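Local coordinates for protein putative NAD dependent dehydrogenase (Micromonospora echinospora, PDB 6NOR) that binds NAD and probably acts as an NAD-dependent oxidoreductase in the biosynthesis of the antibiotic gentamicin, at residues W183-A188 and Q224-G229; T85-V90 and A323-R328; R207-K212 and V263-T268. One frame throughout, in Å; residues are numbered along the deposited sequence.

From the N terminus, the chain enters contact 2 first, at strand 86-91 of the NAD-binding Rossmann sheet, and leaves it last, when helix 313-326 returns to pack against that sheet. Contacts 1 and 3 fall inside this long loop. Their segments alternate: 183-188 opens contact 1, 207-212 opens contact 3, 224-229 closes contact 1 and 263-268 closes contact 3, so the two loops cross. Contact 1 joins the 3-10 segment beside the NAD pyrophosphate to a surface loop. Contact 3 ties helix 199-209 to strand 260-267 of the large mixed sheet. None of the three touches another; contacts 1 and 2 have centres about 35 Å apart.

Contact 1 (W183-A188 and Q224-G229); sequences WFRSKA and QLSAAG. With NAD (nicotinamide-adenine-dinucleotide), chain G.
The pyrophosphate side of the NAD pocket is walled here by the end of a 3-10 segment, residues 183-185: Trp-183 and Phe-184 face the dinucleotide, while Arg-185 meets the loop 224-229. Trp-183 NE1 donates its N-H to NAD O1A at 3.0 Å (N-H...O 143°) and, more weakly, to the bridging NAD O3 at 3.4 Å. The adenosine-side phosphorus lies at the ring edge, in its plane. Trp-183 CG sits between its own backbone N and carbonyl carbon (chi1 67°), which turns this edge to the phosphates and brings CH2 to 3.6 Å from NAD C3D. Phe-184 CD1 rests over one indole face, and Phe-184 CZ approaches NAD O2N at 3.8 Å. With a phenylalanine in place of Trp-183, O1A and O3 would probably lose their shared N-H donor, and the ribose carbon much of its packing partner. On the outer side, Arg-185 extends from CG to NE and lays NH1 3.4 Å from Ser-226 CB, without bonding to the serine. Its strong partner is Asp-233, which forms a salt bridge with NH1 and also accepts the backbone N-H groups of Leu-225 and Ser-226. Arg-185 O lies against Gly-229 CA, where a side chain would collide with it. The loop is braced from within: Gln-224 NE2 donates to Gly-229 O at 2.8 Å, above the carbonyl plane, and to Ser-226 O; Ser-226 OG donates to Ala-228 O at 3.2 Å, in the carbonyl plane on a lone pair. The segments thus meet by van der Waals contact, and polar links are made by neighbours: Asp-233 to the guanidinium, whose charge it probably balances at this largely exposed surface, and Asp-230 to the backbone of Arg-185 and Lys-187.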
loop_
_atom_site.group_PDB
_atom_site.type_symbol
_atom_site.label_atom_id
_atom_site.label_comp_id
_atom_site.label_asym_id
_atom_site.label_seq_id
_atom_site.Cartn_x
_atom_site.Cartn_y
_atom_site.Cartn_z
ATOM N N TRP A 183 3.451 36.231 -4.137
ATOM C CA TRP A 183 4.428 36.537 -5.176
ATOM C C TRP A 183 4.615 35.365 -6.137
ATOM O O TRP A 183 5.008 35.556 -7.272
ATOM C CB TRP A 183 5.782 36.946 -4.563
ATOM C CG TRP A 183 6.511 35.856 -3.818
ATOM C CD1 TRP A 183 6.548 35.672 -2.458
ATOM C CD2 TRP A 183 7.306 34.796 -4.384
ATOM N NE1 TRP A 183 7.315 34.578 -2.148
ATOM C CE2 TRP A 183 7.789 34.021 -3.311
ATOM C CE3 TRP A 183 7.656 34.437 -5.688
ATOM C CZ2 TRP A 183 8.608 32.914 -3.506
ATOM C CZ3 TRP A 183 8.457 33.339 -5.888
ATOM C CH2 TRP A 183 8.921 32.574 -4.800
ATOM N N PHE A 184 4.337 34.156 -5.666
ATOM C CA PHE A 184 4.453 32.960 -6.496
ATOM C C PHE A 184 3.596 33.016 -7.756
ATOM O O PHE A 184 3.906 32.349 -8.717
ATOM C CB PHE A 184 4.051 31.710 -5.725
ATOM C CG PHE A 184 5.094 31.192 -4.768
ATOM C CD1 PHE A 184 5.164 31.672 -3.475
ATOM C CD2 PHE A 184 5.939 30.168 -5.139
ATOM C CE1 PHE A 184 6.066 31.172 -2.581
ATOM C CE2 PHE A 184 6.862 29.653 -4.240
ATOM C CZ PHE A 184 6.923 30.161 -2.958
ATOM N N ARG A 185 2.512 33.791 -7.753
ATOM C CA ARG A 185 1.573 33.719 -8.872
ATOM C C ARG A 185 1.736 34.830 -9.930
ATOM O O ARG A 185 0.917 34.938 -10.832
ATOM C CB ARG A 185 0.143 33.693 -8.339
ATOM C CG ARG A 185 -0.121 32.439 -7.514
ATOM C CD ARG A 185 -1.584 32.227 -7.169
ATOM N NE ARG A 185 -1.835 30.852 -6.717
ATOM C CZ ARG A 185 -2.211 29.854 -7.517
ATOM N NH1 ARG A 185 -2.385 30.052 -8.819
ATOM N NH2 ARG A 185 -2.411 28.651 -7.016
ATOM N N SER A 186 2.818 35.608 -9.851
ATOM C CA SER A 186 3.121 36.602 -10.882
ATOM C C SER A 186 4.439 36.318 -11.579
ATOM O O SER A 186 5.431 36.077 -10.916
ATOM C CB SER A 186 3.168 38.002 -10.285
ATOM O OG SER A 186 1.868 38.421 -9.907
ATOM N N LYS A 187 4.440 36.350 -12.912
ATOM C CA LYS A 187 5.653 36.186 -13.710
ATOM C C LYS A 187 6.744 37.148 -13.287
ATOM O O LYS A 187 7.892 36.768 -13.151
ATOM C CB LYS A 187 5.387 36.405 -15.197
ATOM C CG LYS A 187 4.815 35.236 -15.940
ATOM C CD LYS A 187 4.319 35.712 -17.302
ATOM C CE LYS A 187 3.722 34.595 -18.130
ATOM N NZ LYS A 187 3.207 35.112 -19.422
ATOM N N ALA A 188 6.362 38.399 -13.082
ATOM C CA ALA A 188 7.315 39.435 -12.731
ATOM C C ALA A 188 8.137 39.033 -11.508
ATOM O O ALA A 188 9.339 39.259 -11.465
ATOM C CB ALA A 188 6.596 40.768 -12.480
ATOM N N GLN A 224 -3.444 27.264 -16.972
ATOM C CA GLN A 224 -3.744 28.056 -15.804
ATOM C C GLN A 224 -5.188 27.797 -15.389
ATOM O O GLN A 224 -6.111 27.978 -16.166
ATOM C CB GLN A 224 -3.500 29.538 -16.080
ATOM C CG GLN A 224 -3.733 30.427 -14.865
ATOM C CD GLN A 224 -3.372 31.875 -15.129
ATOM O OE1 GLN A 224 -2.790 32.205 -16.163
ATOM N NE2 GLN A 224 -3.726 32.747 -14.202
ATOM N N LEU A 225 -5.365 27.324 -14.167
ATOM C CA LEU A 225 -6.678 27.053 -13.611
ATOM C C LEU A 225 -7.182 28.237 -12.823
ATOM O O LEU A 225 -8.291 28.710 -13.028
ATOM C CB LEU A 225 -6.615 25.825 -12.709
ATOM C CG LEU A 225 -6.555 24.513 -13.468
ATOM C CD1 LEU A 225 -5.811 23.492 -12.665
ATOM C CD2 LEU A 225 -7.982 24.062 -13.733
ATOM N N SER A 226 -6.345 28.705 -11.906
ATOM C CA SER A 226 -6.675 29.813 -11.027
ATOM C C SER A 226 -6.838 31.135 -11.781
ATOM O O SER A 226 -6.095 31.424 -12.713
ATOM C CB SER A 226 -5.588 29.937 -9.964
ATOM O OG SER A 226 -5.565 31.218 -9.355
ATOM N N ALA A 227 -7.802 31.945 -11.362
ATOM C CA ALA A 227 -7.994 33.266 -11.959
ATOM C C ALA A 227 -6.895 34.237 -11.512
ATOM O O ALA A 227 -6.406 35.054 -12.290
ATOM C CB ALA A 227 -9.364 33.815 -11.603
ATOM N N ALA A 228 -6.515 34.133 -10.247
ATOM C CA ALA A 228 -5.456 34.958 -9.700
ATOM C C ALA A 228 -4.134 34.685 -10.403
ATOM O O ALA A 228 -3.790 33.540 -10.648
ATOM C CB ALA A 228 -5.323 34.719 -8.221
ATOM N N GLY A 229 -3.417 35.753 -10.740
ATOM C CA GLY A 229 -2.086 35.659 -11.295
ATOM C C GLY A 229 -2.061 35.423 -12.782
ATOM O O GLY A 229 -3.098 35.364 -13.431
HETATM P PA NAD G . 8.018 33.584 1.482
HETATM O O1A NAD G . 7.000 34.522 0.790
HETATM O O2A NAD G . 7.436 32.783 2.584
HETATM O O5B NAD G . 9.195 34.444 2.063
HETATM C C5B NAD G . 9.821 35.397 1.224
HETATM C C4B NAD G . 10.565 36.370 2.177
HETATM O O4B NAD G . 11.406 37.116 1.521
HETATM C C3B NAD G . 9.560 37.318 2.791
HETATM O O3B NAD G . 9.791 37.368 4.135
HETATM C C2B NAD G . 9.867 38.686 2.122
HETATM O O2B NAD G . 9.538 39.760 3.076
HETATM C C1B NAD G . 11.126 38.620 1.958
HETATM N N9A NAD G . 11.618 39.447 0.872
HETATM C C8A NAD G . 11.033 39.790 -0.293
HETATM N N7A NAD G . 11.919 40.540 -0.993
HETATM C C5A NAD G . 13.032 40.658 -0.268
HETATM C C6A NAD G . 14.209 41.309 -0.492
HETATM N N6A NAD G . 14.558 42.045 -1.602
HETATM N N1A NAD G . 15.182 41.255 0.406
HETATM C C2A NAD G . 15.006 40.575 1.565
HETATM N N3A NAD G . 13.832 39.938 1.792
HETATM C C4A NAD G . 12.853 39.973 0.881
HETATM O O3 NAD G . 8.604 32.662 0.380
HETATM P PN NAD G . 9.356 31.270 0.563
HETATM O O1N NAD G . 10.244 31.200 1.762
HETATM O O2N NAD G . 8.340 30.141 0.571
HETATM O O5D NAD G . 10.261 31.117 -0.718
HETATM C C5D NAD G . 11.497 31.799 -0.820
HETATM C C4D NAD G . 12.416 31.035 -1.794
HETATM O O4D NAD G . 12.606 29.798 -1.435
HETATM C C3D NAD G . 11.757 30.951 -3.203
HETATM O O3D NAD G . 12.685 31.124 -4.114
HETATM C C2D NAD G . 11.140 29.536 -3.239
HETATM O O2D NAD G . 11.031 29.078 -4.654
HETATM C C1D NAD G . 11.986 28.819 -2.553
HETATM N N1N NAD G . 11.367 27.694 -1.918
HETATM C C2N NAD G . 12.052 26.484 -1.900
HETATM C C3N NAD G . 11.498 25.353 -1.296
HETATM C C7N NAD G . 12.312 24.049 -1.340
HETATM O O7N NAD G . 11.853 23.050 -0.924
HETATM N N7N NAD G . 13.611 24.058 -1.920
HETATM C C4N NAD G . 10.254 25.395 -0.708
HETATM C C5N NAD G . 9.565 26.608 -0.713
HETATM C C6N NAD G . 10.128 27.760 -1.326
#

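Contact 2 (T85-V90 and A323-R328); sequences TVRFVV and AVLDGR
The carbonyl O of Arg-87, whose side chain reaches Val-324 and Leu-325 at the end of helix 313-326, accepts a hydrogen bond from Asn-111 ND2. Backbone bonds with Gly-26 and Asn-111 hold the same residue between the neighbouring strands 25-30 and 111-114. No hydrogen bond crosses to the helix. The Arg-87 chain runs out with CG beside the backbone N and bends at chi3 (60°), and this brings the guanidinium to Val-324 and Leu-325 near the helix end. There NH1 lies 3.9 Å from Leu-325 CD2, the two side chains crossing at about a right angle. NH2 stays 4.1 Å from Val-324 O, a distance too long for a bond, though the carbonyls at a helix C terminus would probably still attract the positive charge. Arg-87 and Val-324 run alongside in opposite directions, NH2 coming within 4.2 Å of Val-324 CG1. The two branches of the valine divide the work: CG1 faces the arginine, and CG2 turns to the next strand residue, 4.4 Å from Phe-88 CD1. The CA-CB bond of Phe-88 points toward the helix, and chi1 (174°) then sets the buried ring with CD1 by that methyl. Leu-25, Val-27, Leu-113 and Val-320 also touch that ring, and Asn-111 contacts both it and Val-324. Gly-327, with positive phi, is the first residue to leave helical backbone angles, and the extended Arg-328 side chain makes a salt bridge with Asp-322. The contact thus runs from the buried Phe-88 to the exposed Arg-87. Strand 86-91 belongs to the parallel sheet of the Rossmann fold, on which helix 313-326, whose first residue Tyr-313 binds NAD, packs from a distant part of the chain.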
loop_
_atom_site.group_PDB
_atom_site.type_symbol
_atom_site.label_atom_id
_atom_site.label_comp_id
_atom_site.label_asym_id
_atom_site.label_seq_id
_atom_site.Cartn_x
_atom_site.Cartn_y
_atom_site.Cartn_z
ATOM N N THR A 85 32.475 38.962 9.672
ATOM C CA THR A 85 32.392 37.589 10.155
ATOM C C THR A 85 31.462 36.746 9.271
ATOM O O THR A 85 31.562 35.525 9.226
ATOM C CB THR A 85 31.911 37.535 11.604
ATOM O OG1 THR A 85 32.545 38.576 12.352
ATOM C CG2 THR A 85 32.257 36.195 12.232
ATOM N N VAL A 86 30.573 37.413 8.555
ATOM C CA VAL A 86 29.727 36.747 7.585
ATOM C C VAL A 86 30.536 36.246 6.383
ATOM O O VAL A 86 31.195 37.016 5.696
ATOM C CB VAL A 86 28.622 37.669 7.106
ATOM C CG1 VAL A 86 27.772 36.959 6.076
ATOM C CG2 VAL A 86 27.771 38.103 8.278
ATOM N N ARG A 87 30.490 34.940 6.147
ATOM C CA ARG A 87 31.230 34.338 5.046
ATOM C C ARG A 87 30.299 33.526 4.149
ATOM O O ARG A 87 30.694 33.031 3.091
ATOM C CB ARG A 87 32.350 33.450 5.584
ATOM C CG ARG A 87 33.604 34.218 6.031
ATOM C CD ARG A 87 34.579 33.269 6.714
ATOM N NE ARG A 87 35.022 32.188 5.832
ATOM C CZ ARG A 87 35.387 30.982 6.256
ATOM N NH1 ARG A 87 35.354 30.695 7.556
ATOM N NH2 ARG A 87 35.772 30.056 5.381
ATOM N N PHE A 88 29.056 33.393 4.586
ATOM C CA PHE A 88 28.127 32.512 3.936
ATOM C C PHE A 88 26.730 33.098 4.018
ATOM O O PHE A 88 26.242 33.425 5.089
ATOM C CB PHE A 88 28.195 31.126 4.576
ATOM C CG PHE A 88 27.166 30.154 4.065
ATOM C CD1 PHE A 88 27.050 29.887 2.718
ATOM C CD2 PHE A 88 26.320 29.502 4.946
ATOM C CE1 PHE A 88 26.107 28.986 2.248
ATOM C CE2 PHE A 88 25.372 28.591 4.491
ATOM C CZ PHE A 88 25.267 28.332 3.134
ATOM N N VAL A 89 26.099 33.250 2.867
ATOM C CA VAL A 89 24.792 33.866 2.798
ATOM C C VAL A 89 23.791 32.924 2.138
ATOM O O VAL A 89 24.063 32.349 1.091
ATOM C CB VAL A 89 24.843 35.188 2.014
ATOM C CG1 VAL A 89 23.480 35.861 2.021
ATOM C CG2 VAL A 89 25.919 36.104 2.589
ATOM N N VAL A 90 22.648 32.752 2.789
ATOM C CA VAL A 90 21.525 32.003 2.267
ATOM C C VAL A 90 20.491 32.972 1.705
ATOM O O VAL A 90 20.025 33.875 2.407
ATOM C CB VAL A 90 20.863 31.126 3.355
ATOM C CG1 VAL A 90 19.621 30.424 2.790
ATOM C CG2 VAL A 90 21.827 30.097 3.845
ATOM N N ALA A 323 31.518 22.320 2.029
ATOM C CA ALA A 323 32.197 22.864 0.859
ATOM C C ALA A 323 32.896 24.180 1.191
ATOM O O ALA A 323 34.020 24.401 0.790
ATOM C CB ALA A 323 31.222 23.066 -0.297
ATOM N N VAL A 324 32.218 25.046 1.928
ATOM C CA VAL A 324 32.794 26.325 2.314
ATOM C C VAL A 324 33.955 26.180 3.310
ATOM O O VAL A 324 35.022 26.743 3.103
ATOM C CB VAL A 324 31.729 27.243 2.925
ATOM C CG1 VAL A 324 32.384 28.426 3.609
ATOM C CG2 VAL A 324 30.769 27.700 1.854
ATOM N N LEU A 325 33.745 25.406 4.371
ATOM C CA LEU A 325 34.709 25.282 5.460
ATOM C C LEU A 325 35.878 24.349 5.177
ATOM O O LEU A 325 36.998 24.596 5.632
ATOM C CB LEU A 325 34.003 24.805 6.728
ATOM C CG LEU A 325 33.194 25.874 7.457
ATOM C CD1 LEU A 325 32.589 25.321 8.722
ATOM C CD2 LEU A 325 34.102 27.035 7.770
ATOM N N ASP A 326 35.619 23.272 4.443
ATOM C CA ASP A 326 36.614 22.215 4.257
ATOM C C ASP A 326 36.939 21.978 2.794
ATOM O O ASP A 326 37.631 21.021 2.464
ATOM C CB ASP A 326 36.137 20.892 4.880
ATOM C CG ASP A 326 35.779 21.022 6.354
ATOM O OD1 ASP A 326 36.536 21.690 7.092
ATOM O OD2 ASP A 326 34.745 20.451 6.774
ATOM N N GLY A 327 36.425 22.827 1.913
ATOM C CA GLY A 327 36.665 22.668 0.487
ATOM C C GLY A 327 36.201 21.342 -0.106
ATOM O O GLY A 327 36.621 20.959 -1.193
ATOM N N ARG A 328 35.329 20.634 0.602
ATOM C CA ARG A 328 34.793 19.368 0.097
ATOM C C ARG A 328 33.880 19.574 -1.127
ATOM O O ARG A 328 32.795 20.126 -0.995
ATOM C CB ARG A 328 34.033 18.653 1.208
ATOM C CG ARG A 328 33.537 17.290 0.825
ATOM C CD ARG A 328 32.316 16.921 1.643
ATOM N NE ARG A 328 31.541 15.873 0.994
ATOM C CZ ARG A 328 30.307 15.532 1.344
ATOM N NH1 ARG A 328 29.710 16.163 2.344
ATOM N NH2 ARG A 328 29.677 14.559 0.694
#

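Contact 3 (R207-K212 and V263-T268); sequences RWMLGK and VEVIGT
Met-209 and Val-263 point at each other tip to tip, the methionine from the last turn of helix 199-209, the valine from strand 260-267. Met-209 has CG beside its backbone N and bends at chi2 (-64°), which lays the end of the side chain around a single methyl. Val-263 CG1 is 3.6 Å from Met-209 CG, 3.8 Å from CE and 4.1 Å from SD. Nearer the helix backbone, Met-209 CB rests on the other inward-facing valine, 3.8 Å from Val-265 CG2. The two valines thus use different branches: Val-263 offers CG1 to the end of the methionine, Val-265 offers CG2 to its CB. Between them Glu-264, by the alternation of a strand, points away from the helix; its OE1 makes a salt bridge with Arg-175 of the second subunit. Helix 149-157 packs beside the group, with His-155 against Met-209 and Phe-151 against Val-263. Just after Met-209 the helix closes in a Schellman motif: Lys-212 N bonds to Arg-207 O at 2.8 Å and Gly-211 N to Trp-208 O at 3.0 Å, with Gly-211 at positive phi. Asp-336 takes salt bridges from both Arg-207 and Lys-212. Every touching residue is buried and apolar, and no hydrogen bond joins helix and strand, so what holds them here is close-fitting hydrophobic packing, with the bent thioether chain fitted against the valine methyls.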
loop_
_atom_site.group_PDB
_atom_site.type_symbol
_atom_site.label_atom_id
_atom_site.label_comp_id
_atom_site.label_asym_id
_atom_site.label_seq_id
_atom_site.Cartn_x
_atom_site.Cartn_y
_atom_site.Cartn_z
ATOM N N ARG A 207 16.862 13.951 -14.266
ATOM C CA ARG A 207 18.263 13.926 -14.714
ATOM C C ARG A 207 19.101 13.019 -13.862
ATOM O O ARG A 207 19.801 12.149 -14.341
ATOM C CB ARG A 207 18.906 15.304 -14.622
ATOM C CG ARG A 207 18.570 16.274 -15.659
ATOM C CD ARG A 207 19.411 17.537 -15.440
ATOM N NE ARG A 207 20.750 17.456 -16.025
ATOM C CZ ARG A 207 21.869 17.654 -15.340
ATOM N NH1 ARG A 207 21.820 17.907 -14.041
ATOM N NH2 ARG A 207 23.039 17.583 -15.946
ATOM N N TRP A 208 19.028 13.287 -12.573
ATOM C CA TRP A 208 19.861 12.660 -11.571
ATOM C C TRP A 208 19.616 11.176 -11.495
ATOM O O TRP A 208 20.557 10.396 -11.479
ATOM C CB TRP A 208 19.594 13.314 -10.229
ATOM C CG TRP A 208 20.264 12.697 -9.053
ATOM C CD1 TRP A 208 21.614 12.529 -8.857
ATOM C CD2 TRP A 208 19.623 12.225 -7.866
ATOM N NE1 TRP A 208 21.837 11.966 -7.627
ATOM C CE2 TRP A 208 20.633 11.776 -6.997
ATOM C CE3 TRP A 208 18.288 12.134 -7.457
ATOM C CZ2 TRP A 208 20.350 11.242 -5.745
ATOM C CZ3 TRP A 208 18.009 11.603 -6.207
ATOM C CH2 TRP A 208 19.033 11.160 -5.372
ATOM N N MET A 209 18.352 10.782 -11.477
ATOM C CA MET A 209 18.035 9.357 -11.404
ATOM C C MET A 209 18.642 8.620 -12.591
ATOM O O MET A 209 18.995 7.465 -12.469
ATOM C CB MET A 209 16.526 9.132 -11.342
ATOM C CG MET A 209 15.927 9.482 -9.984
ATOM S SD MET A 209 16.529 8.453 -8.616
ATOM C CE MET A 209 15.715 9.264 -7.268
ATOM N N LEU A 210 18.818 9.306 -13.718
ATOM C CA LEU A 210 19.376 8.650 -14.902
ATOM C C LEU A 210 20.893 8.709 -15.021
ATOM O O LEU A 210 21.456 8.145 -15.956
ATOM C CB LEU A 210 18.774 9.238 -16.171
ATOM C CG LEU A 210 17.348 8.838 -16.515
ATOM C CD1 LEU A 210 17.065 9.177 -17.956
ATOM C CD2 LEU A 210 17.130 7.382 -16.255
ATOM N N GLY A 211 21.551 9.400 -14.099
ATOM C CA GLY A 211 22.995 9.549 -14.154
ATOM C C GLY A 211 23.401 10.798 -14.908
ATOM O O GLY A 211 24.433 10.826 -15.564
ATOM N N LYS A 212 22.566 11.828 -14.796
ATOM C CA LYS A 212 22.757 13.128 -15.442
ATOM C C LYS A 212 23.246 13.081 -16.894
ATOM O O LYS A 212 24.302 13.619 -17.204
ATOM C CB LYS A 212 23.722 13.971 -14.613
ATOM C CG LYS A 212 23.219 14.262 -13.230
ATOM C CD LYS A 212 24.285 14.913 -12.379
ATOM C CE LYS A 212 23.701 15.327 -11.044
ATOM N NZ LYS A 212 24.680 16.036 -10.183
ATOM N N VAL A 263 9.062 9.146 -7.595
ATOM C CA VAL A 263 10.065 8.922 -8.603
ATOM C C VAL A 263 9.971 7.489 -9.088
ATOM O O VAL A 263 9.860 6.569 -8.293
ATOM C CB VAL A 263 11.482 9.176 -8.071
ATOM C CG1 VAL A 263 12.487 8.919 -9.167
ATOM C CG2 VAL A 263 11.621 10.606 -7.561
ATOM N N GLU A 264 10.020 7.311 -10.398
ATOM C CA GLU A 264 9.918 5.999 -11.012
ATOM C C GLU A 264 10.951 5.877 -12.120
ATOM O O GLU A 264 11.047 6.730 -12.984
ATOM C CB GLU A 264 8.508 5.807 -11.550
ATOM C CG GLU A 264 8.164 4.463 -12.123
ATOM C CD GLU A 264 6.737 4.460 -12.699
ATOM O OE1 GLU A 264 6.068 3.404 -12.662
ATOM O OE2 GLU A 264 6.278 5.526 -13.180
ATOM N N VAL A 265 11.750 4.829 -12.060
ATOM C CA VAL A 265 12.693 4.512 -13.116
ATOM C C VAL A 265 12.438 3.105 -13.627
ATOM O O VAL A 265 12.371 2.161 -12.842
ATOM C CB VAL A 265 14.137 4.623 -12.622
ATOM C CG1 VAL A 265 15.113 4.213 -13.723
ATOM C CG2 VAL A 265 14.436 6.038 -12.141
ATOM N N ILE A 266 12.286 2.960 -14.938
ATOM C CA ILE A 266 11.992 1.658 -15.542
ATOM C C ILE A 266 13.005 1.227 -16.613
ATOM O O ILE A 266 13.221 1.925 -17.602
ATOM C CB ILE A 266 10.596 1.662 -16.162
ATOM C CG1 ILE A 266 9.589 2.259 -15.181
ATOM C CG2 ILE A 266 10.148 0.239 -16.584
ATOM C CD1 ILE A 266 8.180 2.302 -15.738
ATOM N N GLY A 267 13.613 0.066 -16.407
ATOM C CA GLY A 267 14.495 -0.526 -17.387
ATOM C C GLY A 267 13.933 -1.807 -17.990
ATOM O O GLY A 267 12.788 -2.174 -17.723
ATOM N N THR A 268 14.732 -2.507 -18.791
ATOM C CA THR A 268 14.235 -3.712 -19.446
ATOM C C THR A 268 14.271 -4.914 -18.521
ATOM O O THR A 268 13.537 -5.852 -18.718
ATOM C CB THR A 268 15.033 -4.052 -20.738
ATOM O OG1 THR A 268 16.433 -4.016 -20.454
ATOM C CG2 THR A 268 14.719 -3.053 -21.844
#